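Local structure of exopolyphosphatase (Cytophaga hutchinsonii, 3MDQ) at residues A[170-175]-A[182-187]; A[249-254]-A[271-276]. The protein probably hydrolyses inorganic polyphosphate from the end of the chain to release orthophosphate, as exopolyphosphatases of the Ppx/GppA family do. All coordinates share one frame; numbering follows the deposited sequence. Where two conformers were deposited one is given.

Contact 1: A[170-175]-A[182-187]; sequences FHVHDP and VMMHNY. With SO4 (sulfate ion), chain G.
H171 NE2 donates to O2 of a sulfate ion at 2.7 Å, a nearly straight bond (166° at the hydrogen), with the oxygen at the edge of the imidazole and in its plane. The amide of D174 holds a second corner of the same ion, its N lying 2.9 Å from sulfate O3. The sulfate probably comes from the crystallisation liquor. While the ring of H171 turns out to this anion, its carbonyl O faces the helix and meets the methyl CE of M183 at 3.5 Å; that methyl also rests on CG2 of V172.

F170 carries most of the packing. Its CG is anti to the carbonyl carbon (chi1 -60°), and the ring reaches over helix 178-191. CZ comes down on one face of the Y187 ring, 3.6 Å from CG of that residue, in a T-shaped stack with the planes at 68°. M183 and M184 are selenomethionines in this crystal. SE of M183 lies 3.9 Å from F170 CB, and SE of M184 is 3.8 Å from F170 CD2 in the conformer given, one of two; both approach the ring obliquely, as Met-aromatic contacts. An alanine here would keep CB against SE of M183, but loss of the ring would probably leave that face of Y187 without its aromatic partner and the end of M184 freer to turn.

L166 of helix 163-169 touches both M184 and Y187, and D180 takes up ND1 of H173. The whole is a surface connection between two successive helices, 163-169 and 178-191, held by an edge-to-face aromatic pair and Met-aromatic contacts, in a protein of the actin-like ATPase clan.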
loop_
_atom_site.group_PDB
_atom_site.type_symbol
_atom_site.label_atom_id
_atom_site.label_comp_id
_atom_site.label_asym_id
_atom_site.label_seq_id
_atom_site.Cartn_x
_atom_site.Cartn_y
_atom_site.Cartn_z
ATOM N N PHE A 170 1.606 19.575 4.245
ATOM C CA PHE A 170 2.591 20.436 3.624
ATOM C C PHE A 170 1.995 20.984 2.316
ATOM O O PHE A 170 1.139 20.338 1.695
ATOM C CB PHE A 170 3.857 19.681 3.317
ATOM C CG PHE A 170 4.536 19.074 4.523
ATOM C CD1 PHE A 170 5.068 19.895 5.511
ATOM C CD2 PHE A 170 4.651 17.738 4.674
ATOM C CE1 PHE A 170 5.710 19.345 6.624
ATOM C CE2 PHE A 170 5.256 17.193 5.823
ATOM C CZ PHE A 170 5.816 18.016 6.760
ATOM N N HIS A 171 2.411 22.180 1.939
ATOM C CA HIS A 171 2.064 22.738 0.626
ATOM C C HIS A 171 3.184 22.420 -0.357
ATOM O O HIS A 171 4.226 23.111 -0.407
ATOM C CB HIS A 171 1.845 24.226 0.703
ATOM C CG HIS A 171 1.500 24.843 -0.618
ATOM N ND1 HIS A 171 1.577 26.202 -0.853
ATOM C CD2 HIS A 171 1.108 24.281 -1.787
ATOM C CE1 HIS A 171 1.220 26.448 -2.103
ATOM N NE2 HIS A 171 0.937 25.300 -2.692
ATOM N N VAL A 172 2.975 21.367 -1.155
ATOM C CA VAL A 172 3.909 21.007 -2.205
ATOM C C VAL A 172 3.395 21.683 -3.470
ATOM O O VAL A 172 2.221 21.585 -3.797
ATOM C CB VAL A 172 3.924 19.493 -2.426
ATOM C CG1 VAL A 172 4.940 19.150 -3.503
ATOM C CG2 VAL A 172 4.225 18.769 -1.054
ATOM N N HIS A 173 4.279 22.387 -4.158
ATOM C CA HIS A 173 3.888 23.129 -5.346
ATOM C C HIS A 173 3.729 22.224 -6.565
ATOM O O HIS A 173 4.204 21.085 -6.594
ATOM C CB HIS A 173 4.871 24.254 -5.617
ATOM C CG HIS A 173 4.873 25.287 -4.539
ATOM N ND1 HIS A 173 5.609 25.139 -3.376
ATOM C CD2 HIS A 173 4.202 26.456 -4.423
ATOM C CE1 HIS A 173 5.384 26.186 -2.595
ATOM N NE2 HIS A 173 4.561 27.017 -3.217
ATOM N N ASP A 174 3.030 22.743 -7.566
ATOM C CA ASP A 174 2.646 22.015 -8.769
ATOM C C ASP A 174 3.165 22.773 -9.981
ATOM O O ASP A 174 2.500 23.739 -10.463
ATOM C CB ASP A 174 1.125 21.970 -8.815
ATOM C CG ASP A 174 0.590 21.215 -9.991
ATOM O OD1 ASP A 174 1.215 20.239 -10.415
ATOM O OD2 ASP A 174 -0.517 21.572 -10.455
ATOM N N PRO A 175 4.339 22.407 -10.492
ATOM C CA PRO A 175 5.205 21.281 -10.136
ATOM C C PRO A 175 6.131 21.579 -8.959
ATOM O O PRO A 175 6.241 22.711 -8.479
ATOM C CB PRO A 175 6.001 21.061 -11.409
ATOM C CG PRO A 175 6.180 22.432 -11.903
ATOM C CD PRO A 175 4.848 23.109 -11.668
ATOM N N VAL A 182 13.636 20.301 -0.254
ATOM C CA VAL A 182 14.268 20.527 1.043
ATOM C C VAL A 182 13.263 20.209 2.171
ATOM O O VAL A 182 13.559 19.524 3.156
ATOM C CB VAL A 182 14.806 21.971 1.187
ATOM C CG1 VAL A 182 15.319 22.229 2.646
ATOM C CG2 VAL A 182 15.928 22.242 0.134
HETATM N N MSE A 183 12.052 20.756 2.058
HETATM C CA MSE A 183 10.995 20.542 3.044
HETATM C C MSE A 183 10.753 19.048 3.255
HETATM O O MSE A 183 10.670 18.564 4.408
HETATM C CB MSE A 183 9.719 21.234 2.561
HETATM C CG MSE A 183 8.398 20.791 3.196
HETATM SE SE MSE A 183 6.966 21.902 2.527
HETATM C CE MSE A 183 6.695 20.958 0.918
HETATM N N MSE A 184 10.610 18.289 2.169
HETATM C CA MSE A 184 10.215 16.881 2.335
HETATM C C MSE A 184 11.325 16.017 2.916
HETATM O O MSE A 184 11.127 15.203 3.835
HETATM C CB MSE A 184 9.676 16.254 1.018
HETATM C CG MSE A 184 8.415 16.913 0.456
HETATM SE SE MSE A 184 7.025 17.168 1.760
HETATM C CE MSE A 184 6.915 15.404 2.463
ATOM N N HIS A 185 12.538 16.235 2.438
ATOM C CA HIS A 185 13.658 15.453 2.943
ATOM C C HIS A 185 14.075 15.845 4.361
ATOM O O HIS A 185 14.614 15.022 5.127
ATOM C CB HIS A 185 14.841 15.490 1.969
ATOM C CG HIS A 185 14.586 14.716 0.707
ATOM N ND1 HIS A 185 14.597 13.335 0.673
ATOM C CD2 HIS A 185 14.266 15.120 -0.543
ATOM C CE1 HIS A 185 14.294 12.931 -0.544
ATOM N NE2 HIS A 185 14.104 13.990 -1.305
ATOM N N ASN A 186 13.850 17.106 4.723
ATOM C CA ASN A 186 14.032 17.492 6.120
ATOM C C ASN A 186 13.028 16.792 7.011
ATOM O O ASN A 186 13.353 16.304 8.092
ATOM C CB ASN A 186 13.891 18.999 6.251
ATOM C CG ASN A 186 14.086 19.475 7.685
ATOM O OD1 ASN A 186 15.194 19.388 8.219
ATOM N ND2 ASN A 186 13.035 20.032 8.282
ATOM N N TYR A 187 11.785 16.756 6.589
ATOM C CA TYR A 187 10.756 16.041 7.355
ATOM C C TYR A 187 11.082 14.567 7.458
ATOM O O TYR A 187 10.995 13.973 8.546
ATOM C CB TYR A 187 9.393 16.221 6.747
ATOM C CG TYR A 187 8.277 15.508 7.457
ATOM C CD1 TYR A 187 7.937 15.830 8.751
ATOM C CD2 TYR A 187 7.543 14.522 6.837
ATOM C CE1 TYR A 187 6.890 15.210 9.410
ATOM C CE2 TYR A 187 6.496 13.907 7.492
ATOM C CZ TYR A 187 6.177 14.241 8.761
ATOM O OH TYR A 187 5.138 13.634 9.427
HETATM S S SO4 G . 0.862 25.759 -6.391
HETATM O O1 SO4 G . 1.082 27.003 -5.640
HETATM O O2 SO4 G . 0.500 24.776 -5.350
HETATM O O3 SO4 G . 2.000 25.445 -7.189
HETATM O O4 SO4 G . -0.278 25.910 -7.301
#

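Contact 2: A[249-254]-A[271-276]; sequences KQLVAS and DMVVVA
The apolar packing between helix 241-253 and helix 267-286 centres on V274, whose two methyls divide the work: CG1 lies mainly against V252, and CG2 is the nearer to the carbonyl O of L251. CG1 is anti to the backbone N (chi1 -175°) and sits 4.1 Å from V252 CA and 4.2 Å from V252 CG2. CG2 comes within 3.4 Å of L251 O. Beside this, L251 CD2 and V273 CG1 touch more loosely at 4.3 Å. With the helix axes 9.2 Å apart at their closest, the contact is made by these branched side chains, and no hydrogen bond crosses it.

The polar element lies within 249-254. The same L251 O that V274 covers accepts two donors from S254: the hydroxyl OG at 2.7 Å, coming in at 123° to the C=O, and the amide N at 3.2 Å. The hydroxyl is also hydrogen-bonded to NH1 of R259 of helix 256-260, so a buried carbonyl and a buried hydroxyl are both satisfied.

Charge comes in from outside the interface: R256 forms a salt bridge to D271. L217 of helix 212-225 lies against L251, so a third helix joins the packing. The short helical segments run at 126° to each other, a steeply inclined, largely buried apolar helix-helix packing within the Ppx/GppA phosphatase fold.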
loop_
_atom_site.group_PDB
_atom_site.type_symbol
_atom_site.label_atom_id
_atom_site.label_comp_id
_atom_site.label_asym_id
_atom_site.label_seq_id
_atom_site.Cartn_x
_atom_site.Cartn_y
_atom_site.Cartn_z
ATOM N N LYS A 249 12.749 11.520 -12.177
ATOM C CA LYS A 249 12.967 12.818 -12.827
ATOM C C LYS A 249 11.676 13.235 -13.550
ATOM O O LYS A 249 11.238 14.406 -13.467
ATOM C CB LYS A 249 14.160 12.759 -13.780
ATOM C CG LYS A 249 15.464 12.766 -13.084
ATOM C CD LYS A 249 16.581 12.525 -14.116
ATOM C CE LYS A 249 17.970 12.587 -13.515
ATOM N NZ LYS A 249 18.982 11.989 -14.449
ATOM N N GLN A 250 11.042 12.281 -14.221
ATOM C CA GLN A 250 9.788 12.537 -14.959
ATOM C C GLN A 250 8.688 13.020 -13.999
ATOM O O GLN A 250 8.051 14.046 -14.232
ATOM C CB GLN A 250 9.338 11.283 -15.734
ATOM C CG GLN A 250 7.965 11.415 -16.339
ATOM C CD GLN A 250 7.432 10.139 -16.944
ATOM O OE1 GLN A 250 8.151 9.143 -17.050
ATOM N NE2 GLN A 250 6.156 10.160 -17.329
ATOM N N LEU A 251 8.500 12.321 -12.885
ATOM C CA LEU A 251 7.393 12.663 -12.002
ATOM C C LEU A 251 7.675 13.937 -11.194
ATOM O O LEU A 251 6.759 14.717 -10.973
ATOM C CB LEU A 251 7.090 11.469 -11.090
ATOM C CG LEU A 251 6.460 10.307 -11.827
ATOM C CD1 LEU A 251 6.491 9.004 -10.960
ATOM C CD2 LEU A 251 5.019 10.601 -12.258
ATOM N N VAL A 252 8.920 14.172 -10.776
ATOM C CA VAL A 252 9.250 15.424 -10.077
ATOM C C VAL A 252 8.988 16.638 -11.009
ATOM O O VAL A 252 8.545 17.692 -10.545
ATOM C CB VAL A 252 10.660 15.394 -9.503
ATOM C CG1 VAL A 252 11.133 16.803 -9.084
ATOM C CG2 VAL A 252 10.708 14.393 -8.373
ATOM N N ALA A 253 9.238 16.497 -12.298
ATOM C CA ALA A 253 9.021 17.607 -13.244
ATOM C C ALA A 253 7.543 17.814 -13.580
ATOM O O ALA A 253 7.172 18.864 -14.056
ATOM C CB ALA A 253 9.814 17.379 -14.548
ATOM N N SER A 254 6.730 16.786 -13.378
ATOM C CA SER A 254 5.361 16.736 -13.830
ATOM C C SER A 254 4.410 17.630 -13.046
ATOM O O SER A 254 4.595 17.891 -11.855
ATOM C CB SER A 254 4.840 15.274 -13.813
ATOM O OG SER A 254 4.563 14.852 -12.467
ATOM N N ASP A 271 -2.286 12.630 -7.153
ATOM C CA ASP A 271 -2.087 13.690 -6.183
ATOM C C ASP A 271 -0.874 13.494 -5.276
ATOM O O ASP A 271 -0.197 14.478 -4.945
ATOM C CB ASP A 271 -3.296 13.862 -5.299
ATOM C CG ASP A 271 -4.521 14.342 -6.041
ATOM O OD1 ASP A 271 -4.380 14.915 -7.139
ATOM O OD2 ASP A 271 -5.634 14.113 -5.485
HETATM N N MSE A 272 -0.601 12.254 -4.870
HETATM C CA MSE A 272 0.455 11.993 -3.890
HETATM C C MSE A 272 1.736 11.360 -4.446
HETATM O O MSE A 272 2.727 11.243 -3.710
HETATM C CB MSE A 272 -0.085 11.090 -2.786
HETATM C CG MSE A 272 -0.532 9.761 -3.271
HETATM SE SE MSE A 272 -0.747 8.643 -1.712
HETATM C CE MSE A 272 0.989 7.720 -1.785
ATOM N N VAL A 273 1.744 10.955 -5.718
ATOM C CA VAL A 273 2.851 10.147 -6.243
ATOM C C VAL A 273 4.201 10.850 -6.220
ATOM O O VAL A 273 5.218 10.172 -6.093
ATOM C CB VAL A 273 2.505 9.534 -7.620
ATOM C CG1 VAL A 273 2.552 10.576 -8.720
ATOM C CG2 VAL A 273 3.403 8.330 -7.918
ATOM N N VAL A 274 4.206 12.181 -6.331
ATOM C CA VAL A 274 5.496 12.892 -6.300
ATOM C C VAL A 274 6.139 12.855 -4.878
ATOM O O VAL A 274 7.335 12.543 -4.720
ATOM C CB VAL A 274 5.377 14.313 -6.813
ATOM C CG1 VAL A 274 6.816 14.941 -6.868
ATOM C CG2 VAL A 274 4.714 14.331 -8.229
ATOM N N VAL A 275 5.355 13.103 -3.830
ATOM C CA VAL A 275 5.901 12.946 -2.492
ATOM C C VAL A 275 6.278 11.505 -2.187
ATOM O O VAL A 275 7.264 11.238 -1.502
ATOM C CB VAL A 275 4.976 13.568 -1.393
ATOM C CG1 VAL A 275 4.882 15.098 -1.599
ATOM C CG2 VAL A 275 3.582 12.952 -1.361
ATOM N N ALA A 276 5.521 10.552 -2.743
ATOM C CA ALA A 276 5.859 9.163 -2.601
ATOM C C ALA A 276 7.210 8.848 -3.228
ATOM O O ALA A 276 8.034 8.145 -2.609
ATOM C CB ALA A 276 4.720 8.282 -3.187
#

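Overall arrangement
Following the chain, contact 1 comes first and closes a short loop: the residues after helix 163-169 turn back onto helix 178-191. Only after it is complete does the chain reach helix 241-253, and contact 2 closes the longer excursion through helix 256-260 into helix 267-286. The two loops are therefore in series, neither enclosing the other, yet their centres lie about 11 Å apart. They touch where P175 CB rests 3.5 Å from S254 O, and where V172 CG2 meets V275 CG1 at 3.8 Å. D174 adds a hydrogen bond to the backbone of R256, so the surface loop of contact 1 is joined to the buried helix pair of contact 2.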